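Local coordinates for protein phosphotransferase system, HPr-related proteins (Thermoanaerobacter tengcongensis, PDB 3LE1) that probably serves as a general phosphocarrier of the phosphoenolpyruvate-dependent sugar phosphotransferase system, which couples sugar uptake to sugar phosphorylation, at residues F22-S27 / A44-I50. Coordinates in Å, arbitrary orientation, origin at the centre of the assembly. Numbering follows the deposited sequence.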
loop_
_atom_site.group_PDB
_atom_site.type_symbol
_atom_site.label_atom_id
_atom_site.label_comp_id
_atom_site.label_asym_id
_atom_site.label_seq_id
_atom_site.Cartn_x
_atom_site.Cartn_y
_atom_site.Cartn_z
ATOM N N PHE A 22 -2.241 5.608 3.718
ATOM C CA PHE A 22 -2.190 4.474 2.813
ATOM C C PHE A 22 -3.558 3.812 2.743
ATOM O O PHE A 22 -4.092 3.621 1.655
ATOM C CB PHE A 22 -1.128 3.474 3.266
ATOM C CG PHE A 22 -0.918 2.330 2.309
ATOM C CD1 PHE A 22 0.023 2.418 1.294
ATOM C CD2 PHE A 22 -1.654 1.162 2.430
ATOM C CE1 PHE A 22 0.219 1.363 0.422
ATOM C CE2 PHE A 22 -1.456 0.103 1.557
ATOM C CZ PHE A 22 -0.517 0.208 0.557
ATOM N N VAL A 23 -4.134 3.494 3.906
ATOM C CA VAL A 23 -5.429 2.831 3.989
ATOM C C VAL A 23 -6.517 3.762 3.476
ATOM O O VAL A 23 -7.465 3.338 2.813
ATOM C CB VAL A 23 -5.756 2.430 5.441
ATOM C CG1 VAL A 23 -7.217 2.027 5.575
ATOM C CG2 VAL A 23 -4.841 1.307 5.906
ATOM N N GLN A 24 -6.352 5.037 3.801
ATOM C CA GLN A 24 -7.216 6.097 3.329
ATOM C C GLN A 24 -7.262 6.118 1.803
ATOM O O GLN A 24 -8.325 6.136 1.203
ATOM C CB GLN A 24 -6.682 7.431 3.856
ATOM N N THR A 25 -6.091 6.107 1.184
ATOM C CA THR A 25 -6.004 6.168 -0.262
ATOM C C THR A 25 -6.552 4.886 -0.889
ATOM O O THR A 25 -7.349 4.940 -1.833
ATOM C CB THR A 25 -4.553 6.444 -0.709
ATOM O OG1 THR A 25 -4.145 7.724 -0.200
ATOM C CG2 THR A 25 -4.428 6.442 -2.221
ATOM N N ALA A 26 -6.144 3.736 -0.358
ATOM C CA ALA A 26 -6.645 2.456 -0.858
ATOM C C ALA A 26 -8.159 2.430 -0.780
ATOM O O ALA A 26 -8.836 1.937 -1.687
ATOM C CB ALA A 26 -6.060 1.297 -0.061
ATOM N N SER A 27 -8.689 2.973 0.309
ATOM C CA SER A 27 -10.122 2.925 0.564
ATOM C C SER A 27 -10.922 3.838 -0.374
ATOM O O SER A 27 -12.141 3.788 -0.394
ATOM C CB SER A 27 -10.419 3.255 2.033
ATOM O OG SER A 27 -9.882 2.268 2.911
ATOM N N ALA A 44 -5.241 -4.108 1.947
ATOM C CA ALA A 44 -4.650 -2.772 2.056
ATOM C C ALA A 44 -5.589 -1.757 2.705
ATOM O O ALA A 44 -5.160 -0.668 3.100
ATOM C CB ALA A 44 -4.214 -2.273 0.682
ATOM N N LYS A 45 -6.863 -2.116 2.791
ATOM C CA LYS A 45 -7.881 -1.279 3.426
ATOM C C LYS A 45 -7.998 -1.599 4.921
ATOM O O LYS A 45 -8.825 -1.010 5.616
ATOM C CB LYS A 45 -9.238 -1.475 2.739
ATOM C CG LYS A 45 -9.266 -1.040 1.270
ATOM C CD LYS A 45 -10.547 -1.462 0.565
ATOM C CE LYS A 45 -10.501 -1.078 -0.912
ATOM N NZ LYS A 45 -11.789 -1.300 -1.605
ATOM N N SER A 46 -7.171 -2.527 5.409
ATOM C CA SER A 46 -7.191 -2.928 6.821
ATOM C C SER A 46 -5.957 -2.457 7.589
ATOM O O SER A 46 -4.835 -2.918 7.341
ATOM C CB SER A 46 -7.352 -4.448 6.962
ATOM O OG SER A 46 -7.017 -4.892 8.275
ATOM N N ILE A 47 -6.181 -1.539 8.526
ATOM C CA ILE A 47 -5.111 -0.987 9.345
ATOM C C ILE A 47 -4.456 -2.057 10.221
ATOM O O ILE A 47 -3.249 -2.049 10.406
ATOM C CB ILE A 47 -5.614 0.183 10.225
ATOM C CG1 ILE A 47 -4.428 0.990 10.770
ATOM C CG2 ILE A 47 -6.490 -0.338 11.354
ATOM C CD1 ILE A 47 -3.451 1.438 9.700
ATOM N N MET A 48 -5.248 -2.983 10.755
ATOM C CA MET A 48 -4.677 -4.083 11.531
ATOM C C MET A 48 -3.757 -4.930 10.649
ATOM O O MET A 48 -2.674 -5.337 11.075
ATOM C CB MET A 48 -5.779 -4.947 12.153
ATOM C CG MET A 48 -5.255 -6.126 12.979
ATOM S SD MET A 48 -6.567 -7.182 13.636
ATOM C CE MET A 48 -5.598 -8.293 14.642
ATOM N N GLY A 49 -4.196 -5.176 9.415
ATOM C CA GLY A 49 -3.408 -5.937 8.459
ATOM C C GLY A 49 -2.102 -5.241 8.112
ATOM O O GLY A 49 -1.037 -5.843 8.156
ATOM N N ILE A 50 -2.190 -3.966 7.753
ATOM C CA ILE A 50 -0.996 -3.165 7.509
ATOM C C ILE A 50 -0.022 -3.271 8.686
ATOM O O ILE A 50 1.162 -3.557 8.497
ATOM C CB ILE A 50 -1.362 -1.689 7.212
ATOM C CG1 ILE A 50 -2.230 -1.612 5.949
ATOM C CG2 ILE A 50 -0.110 -0.833 7.049
ATOM C CD1 ILE A 50 -1.524 -2.106 4.695
HETATM O O HOH W 1 -13.176 0.859 0.082
#
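V23 sits at the middle of this interface, its CA 4.8 Å from the CA of K45, the closest CA pair across the segments. Its t rotamer (chi1 167°) splays the two methyls over different partners: V23 CG1 lies 3.4 Å from K45 O, while V23 CG2 is 3.4 Å from A44 O, 3.9 Å from I50 CG1 and 4.0 Å from I47 CD1. These are van der Waals contacts; no direct hydrogen bond joins the segments. F22, also t (chi1 -174°), brings its CE2 to 3.7 Å from A44 CB and 3.8 Å from I50 CD1, both meeting the ring obliquely. The small side chain of A26 permits close approach, with A26 CB 4.1 Å from A44 CB. K45 is nearly fully extended beyond an m chi1, so its CE passes 3.5 Å from A26 O; NZ hydrogen-bonds to F29 O and S31 O, and a water 3.1 Å from both K45 NZ and S27 O bridges the segments. S27 OG turns back to V23 O (2.6 Å). S46 N-caps the second helix, its OG accepting from G49 N at 3.1 Å and 157°. In this open-faced beta-sandwich of the HPr fold, the contact joins helix 16-26 to the turn leading from strand 40-43 into helix 47-53; F22 and A26 continue onto strand 32-37 through V35 and I33, and F22 also meets L77 of helix 70-82.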